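Long-range contact in VIN1 (Oscarella pearsei, PDB 6BFI), which binds actin filaments and may play a role in cell-cell adhesion, as a sponge member of the vinculin/alpha-catenin family: residues D510-E522 / P586-D600. Sequence-based numbering, arbitrary orientation.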
loop_
_atom_site.group_PDB
_atom_site.type_symbol
_atom_site.label_atom_id
_atom_site.label_comp_id
_atom_site.label_asym_id
_atom_site.label_seq_id
_atom_site.Cartn_x
_atom_site.Cartn_y
_atom_site.Cartn_z
ATOM N N ASP A 510 -12.722 13.562 -32.897
ATOM C CA ASP A 510 -13.651 12.513 -33.311
ATOM C C ASP A 510 -15.030 13.079 -33.626
ATOM O O ASP A 510 -15.705 12.604 -34.545
ATOM C CB ASP A 510 -13.739 11.433 -32.234
ATOM C CG ASP A 510 -12.480 10.590 -32.151
ATOM O OD1 ASP A 510 -11.717 10.568 -33.140
ATOM O OD2 ASP A 510 -12.256 9.946 -31.104
ATOM N N VAL A 511 -15.468 14.092 -32.875
ATOM C CA VAL A 511 -16.744 14.736 -33.174
ATOM C C VAL A 511 -16.657 15.506 -34.486
ATOM O O VAL A 511 -17.604 15.509 -35.282
ATOM C CB VAL A 511 -17.175 15.643 -32.007
ATOM C CG1 VAL A 511 -18.279 16.596 -32.448
ATOM C CG2 VAL A 511 -17.644 14.800 -30.833
ATOM N N LYS A 512 -15.523 16.165 -34.740
ATOM C CA LYS A 512 -15.324 16.818 -36.030
ATOM C C LYS A 512 -15.407 15.808 -37.169
ATOM O O LYS A 512 -16.095 16.037 -38.172
ATOM C CB LYS A 512 -13.981 17.551 -36.054
ATOM C CG LYS A 512 -13.302 17.556 -37.420
ATOM C CD LYS A 512 -12.366 18.740 -37.595
ATOM C CE LYS A 512 -13.144 20.025 -37.840
ATOM N NZ LYS A 512 -12.255 21.158 -38.220
ATOM N N GLU A 513 -14.721 14.672 -37.023
ATOM C CA GLU A 513 -14.754 13.654 -38.068
ATOM C C GLU A 513 -16.160 13.095 -38.246
ATOM O O GLU A 513 -16.581 12.802 -39.371
ATOM C CB GLU A 513 -13.761 12.539 -37.742
ATOM C CG GLU A 513 -13.598 11.500 -38.840
ATOM C CD GLU A 513 -13.249 12.115 -40.182
ATOM O OE1 GLU A 513 -13.931 11.790 -41.178
ATOM O OE2 GLU A 513 -12.299 12.926 -40.238
ATOM N N ALA A 514 -16.909 12.955 -37.148
ATOM C CA ALA A 514 -18.268 12.432 -37.239
ATOM C C ALA A 514 -19.197 13.419 -37.936
ATOM O O ALA A 514 -20.081 13.013 -38.699
ATOM C CB ALA A 514 -18.796 12.087 -35.847
ATOM N N LYS A 515 -19.022 14.718 -37.680
ATOM C CA LYS A 515 -19.796 15.720 -38.406
ATOM C C LYS A 515 -19.433 15.721 -39.885
ATOM O O LYS A 515 -20.305 15.890 -40.747
ATOM C CB LYS A 515 -19.577 17.105 -37.796
ATOM C CG LYS A 515 -20.156 17.274 -36.399
ATOM C CD LYS A 515 -20.041 18.715 -35.917
ATOM C CE LYS A 515 -18.589 19.144 -35.758
ATOM N NZ LYS A 515 -18.470 20.523 -35.204
ATOM N N ARG A 516 -18.148 15.529 -40.196
ATOM C CA ARG A 516 -17.724 15.429 -41.590
ATOM C C ARG A 516 -18.382 14.238 -42.278
ATOM O O ARG A 516 -18.876 14.351 -43.406
ATOM C CB ARG A 516 -16.202 15.321 -41.664
ATOM C CG ARG A 516 -15.674 14.977 -43.044
ATOM C CD ARG A 516 -14.218 14.551 -42.989
ATOM N NE ARG A 516 -13.750 14.074 -44.286
ATOM C CZ ARG A 516 -13.873 12.820 -44.708
ATOM N NH1 ARG A 516 -14.450 11.912 -43.932
ATOM N NH2 ARG A 516 -13.420 12.473 -45.905
ATOM N N ILE A 517 -18.395 13.082 -41.610
ATOM C CA ILE A 517 -19.025 11.895 -42.179
ATOM C C ILE A 517 -20.536 12.076 -42.267
ATOM O O ILE A 517 -21.194 11.482 -43.130
ATOM C CB ILE A 517 -18.638 10.652 -41.352
ATOM C CG1 ILE A 517 -17.122 10.454 -41.373
ATOM C CG2 ILE A 517 -19.328 9.401 -41.874
ATOM C CD1 ILE A 517 -16.635 9.338 -40.475
ATOM N N ALA A 518 -21.111 12.909 -41.398
ATOM C CA ALA A 518 -22.556 13.111 -41.409
ATOM C C ALA A 518 -22.990 14.034 -42.541
ATOM O O ALA A 518 -24.011 13.782 -43.189
ATOM C CB ALA A 518 -23.018 13.667 -40.063
ATOM N N LEU A 519 -22.237 15.105 -42.794
ATOM C CA LEU A 519 -22.614 16.036 -43.855
ATOM C C LEU A 519 -22.344 15.439 -45.232
ATOM O O LEU A 519 -23.265 15.262 -46.039
ATOM C CB LEU A 519 -21.876 17.362 -43.679
ATOM C CG LEU A 519 -22.343 18.210 -42.493
ATOM C CD1 LEU A 519 -21.684 19.580 -42.521
ATOM C CD2 LEU A 519 -23.860 18.339 -42.489
ATOM N N ALA A 520 -21.083 15.130 -45.524
ATOM C CA ALA A 520 -20.736 14.432 -46.753
ATOM C C ALA A 520 -21.050 12.951 -46.584
ATOM O O ALA A 520 -20.535 12.302 -45.671
ATOM C CB ALA A 520 -19.262 14.639 -47.093
ATOM N N GLU A 521 -21.892 12.417 -47.465
ATOM C CA GLU A 521 -22.441 11.079 -47.268
ATOM C C GLU A 521 -21.403 9.990 -47.501
ATOM O O GLU A 521 -21.261 9.476 -48.616
ATOM C CB GLU A 521 -23.656 10.863 -48.169
ATOM C CG GLU A 521 -24.839 11.728 -47.783
ATOM C CD GLU A 521 -25.027 11.806 -46.278
ATOM O OE1 GLU A 521 -25.149 10.745 -45.630
ATOM O OE2 GLU A 521 -25.038 12.934 -45.742
ATOM N N GLU A 522 -20.675 9.634 -46.447
ATOM C CA GLU A 522 -19.843 8.446 -46.425
ATOM C C GLU A 522 -20.621 7.320 -45.745
ATOM O O GLU A 522 -21.816 7.449 -45.457
ATOM C CB GLU A 522 -18.512 8.739 -45.731
ATOM C CG GLU A 522 -17.572 9.622 -46.539
ATOM C CD GLU A 522 -16.261 9.892 -45.824
ATOM O OE1 GLU A 522 -16.237 9.811 -44.577
ATOM O OE2 GLU A 522 -15.257 10.180 -46.508
ATOM N N PRO A 586 -30.124 8.928 -44.264
ATOM C CA PRO A 586 -28.824 9.578 -44.500
ATOM C C PRO A 586 -28.900 10.814 -45.379
ATOM O O PRO A 586 -27.932 11.585 -45.410
ATOM C CB PRO A 586 -27.994 8.475 -45.175
ATOM C CG PRO A 586 -28.711 7.195 -44.865
ATOM C CD PRO A 586 -30.161 7.559 -44.801
ATOM N N GLN A 587 -30.006 11.033 -46.087
ATOM C CA GLN A 587 -30.111 12.165 -46.996
ATOM C C GLN A 587 -30.728 13.397 -46.348
ATOM O O GLN A 587 -30.535 14.508 -46.855
ATOM C CB GLN A 587 -30.934 11.774 -48.228
ATOM C CG GLN A 587 -30.556 10.423 -48.822
ATOM C CD GLN A 587 -29.094 10.344 -49.224
ATOM O OE1 GLN A 587 -28.237 9.968 -48.424
ATOM N NE2 GLN A 587 -28.805 10.696 -50.472
ATOM N N ASN A 588 -31.458 13.230 -45.248
ATOM C CA ASN A 588 -32.102 14.358 -44.587
ATOM C C ASN A 588 -31.048 15.285 -43.991
ATOM O O ASN A 588 -30.274 14.878 -43.117
ATOM C CB ASN A 588 -33.053 13.855 -43.502
ATOM C CG ASN A 588 -34.002 14.934 -43.006
ATOM O OD1 ASN A 588 -33.762 16.126 -43.191
ATOM N ND2 ASN A 588 -35.088 14.514 -42.369
ATOM N N LYS A 589 -31.019 16.534 -44.464
ATOM C CA LYS A 589 -30.079 17.510 -43.922
ATOM C C LYS A 589 -30.485 17.960 -42.523
ATOM O O LYS A 589 -29.621 18.300 -41.705
ATOM C CB LYS A 589 -29.978 18.718 -44.855
ATOM C CG LYS A 589 -29.847 18.371 -46.331
ATOM C CD LYS A 589 -28.547 17.643 -46.630
ATOM C CE LYS A 589 -28.425 17.330 -48.114
ATOM N NZ LYS A 589 -27.163 16.609 -48.438
ATOM N N ASP A 590 -31.788 17.963 -42.233
ATOM C CA ASP A 590 -32.267 18.394 -40.923
ATOM C C ASP A 590 -31.786 17.455 -39.820
ATOM O O ASP A 590 -31.294 17.906 -38.778
ATOM C CB ASP A 590 -33.794 18.482 -40.938
ATOM C CG ASP A 590 -34.379 18.791 -39.575
ATOM O OD1 ASP A 590 -33.749 19.551 -38.809
ATOM O OD2 ASP A 590 -35.474 18.272 -39.272
ATOM N N ILE A 591 -31.926 16.144 -40.033
ATOM C CA ILE A 591 -31.441 15.172 -39.056
ATOM C C ILE A 591 -29.935 15.317 -38.868
ATOM O O ILE A 591 -29.413 15.169 -37.754
ATOM C CB ILE A 591 -31.830 13.745 -39.486
ATOM C CG1 ILE A 591 -33.348 13.631 -39.654
ATOM C CG2 ILE A 591 -31.347 12.725 -38.473
ATOM C CD1 ILE A 591 -34.121 13.762 -38.358
ATOM N N GLN A 592 -29.215 15.619 -39.952
ATOM C CA GLN A 592 -27.785 15.891 -39.842
ATOM C C GLN A 592 -27.523 17.092 -38.943
ATOM O O GLN A 592 -26.601 17.069 -38.118
ATOM C CB GLN A 592 -27.183 16.118 -41.228
ATOM C CG GLN A 592 -27.209 14.900 -42.134
ATOM C CD GLN A 592 -26.710 15.206 -43.533
ATOM O OE1 GLN A 592 -26.443 16.359 -43.873
ATOM N NE2 GLN A 592 -26.581 14.170 -44.355
ATOM N N ARG A 593 -28.323 18.153 -39.086
ATOM C CA ARG A 593 -28.162 19.317 -38.220
ATOM C C ARG A 593 -28.425 18.962 -36.763
ATOM O O ARG A 593 -27.678 19.382 -35.868
ATOM C CB ARG A 593 -29.091 20.445 -38.670
ATOM C CG ARG A 593 -28.686 21.108 -39.972
ATOM C CD ARG A 593 -29.514 22.358 -40.222
ATOM N NE ARG A 593 -30.927 22.050 -40.433
ATOM C CZ ARG A 593 -31.500 21.954 -41.628
ATOM N NH1 ARG A 593 -30.780 22.144 -42.725
ATOM N NH2 ARG A 593 -32.792 21.670 -41.728
ATOM N N LYS A 594 -29.483 18.188 -36.504
ATOM C CA LYS A 594 -29.776 17.757 -35.139
ATOM C C LYS A 594 -28.600 16.990 -34.544
ATOM O O LYS A 594 -28.166 17.268 -33.418
ATOM C CB LYS A 594 -31.040 16.896 -35.118
ATOM C CG LYS A 594 -32.290 17.594 -35.624
ATOM C CD LYS A 594 -33.455 16.619 -35.718
ATOM C CE LYS A 594 -34.699 17.292 -36.279
ATOM N NZ LYS A 594 -35.794 16.314 -36.538
ATOM N N PHE A 595 -28.068 16.022 -35.295
ATOM C CA PHE A 595 -26.943 15.235 -34.799
ATOM C C PHE A 595 -25.723 16.111 -34.539
ATOM O O PHE A 595 -25.052 15.961 -33.510
ATOM C CB PHE A 595 -26.600 14.123 -35.789
ATOM C CG PHE A 595 -25.197 13.608 -35.652
ATOM C CD1 PHE A 595 -24.830 12.847 -34.554
ATOM C CD2 PHE A 595 -24.245 13.888 -36.616
ATOM C CE1 PHE A 595 -23.536 12.377 -34.421
ATOM C CE2 PHE A 595 -22.950 13.419 -36.490
ATOM C CZ PHE A 595 -22.596 12.663 -35.391
ATOM N N CYS A 596 -25.417 17.029 -35.461
ATOM C CA CYS A 596 -24.264 17.903 -35.272
ATOM C C CYS A 596 -24.416 18.756 -34.018
ATOM O O CYS A 596 -23.463 18.910 -33.243
ATOM C CB CYS A 596 -24.067 18.786 -36.505
ATOM S SG CYS A 596 -23.564 17.894 -37.999
ATOM N N SER A 597 -25.613 19.305 -33.791
ATOM C CA SER A 597 -25.842 20.100 -32.588
ATOM C C SER A 597 -25.717 19.250 -31.328
ATOM O O SER A 597 -25.200 19.715 -30.305
ATOM C CB SER A 597 -27.214 20.768 -32.651
ATOM O OG SER A 597 -27.330 21.584 -33.805
ATOM N N SER A 598 -26.180 17.997 -31.384
ATOM C CA SER A 598 -26.088 17.121 -30.217
ATOM C C SER A 598 -24.635 16.790 -29.885
ATOM O O SER A 598 -24.222 16.840 -28.718
ATOM C CB SER A 598 -26.891 15.844 -30.460
ATOM O OG SER A 598 -28.262 16.130 -30.678
ATOM N N ALA A 599 -23.842 16.449 -30.906
ATOM C CA ALA A 599 -22.428 16.169 -30.682
ATOM C C ALA A 599 -21.698 17.400 -30.154
ATOM O O ALA A 599 -20.876 17.299 -29.231
ATOM C CB ALA A 599 -21.786 15.667 -31.975
ATOM N N ASP A 600 -21.993 18.576 -30.720
ATOM C CA ASP A 600 -21.440 19.810 -30.171
ATOM C C ASP A 600 -21.838 19.998 -28.711
ATOM O O ASP A 600 -21.042 20.510 -27.912
ATOM C CB ASP A 600 -21.892 21.010 -31.007
ATOM C CG ASP A 600 -21.286 21.016 -32.401
ATOM O OD1 ASP A 600 -20.160 20.492 -32.567
ATOM O OD2 ASP A 600 -21.928 21.551 -33.331
#
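Helix 510-519 and helix 589-600 pack antiparallel, their axes 9.9 Å apart at 177°, bringing the CA of Val511 level with that of Ala599, Lys515 with Cys596 and Ala518 with Gln592. This is a helix pair of the up-and-down helical bundles from which vinculin-family proteins are built; Val511 also touches Val534 of helix 524-550, and helix 572-584 touches Ile591. Between the two backbones, small residues make room for Phe595. Its CG lies anti to the backbone N (chi1 158°), which carries the ring across to Ala514 and Ala518: CE2 is 3.6 Å from Ala518 CB, and the ring edge meets Ala514 O in plane. About one turn further along, Val511 CG1 meets Ala599 CB at 3.7 Å. Along the flank, the aliphatic part of Lys515 passes Cys596, CG lying 3.8 Å from SG, before a bend at chi3 (-65°) brings NZ to the syn lone pair of Asp600 OD1, a 3.1 Å salt bridge. With Lys515 cut back to an alanine, the Asp600 carboxylate would probably lose this cationic mate and the Cys596 sulfur be less covered. At the other end, the Glu521 and Gln592 side chains come from opposite directions, with their carboxylate and amide planes nearly parallel, while Leu519 CD2 lies 3.5 Å from Gln592 OE1.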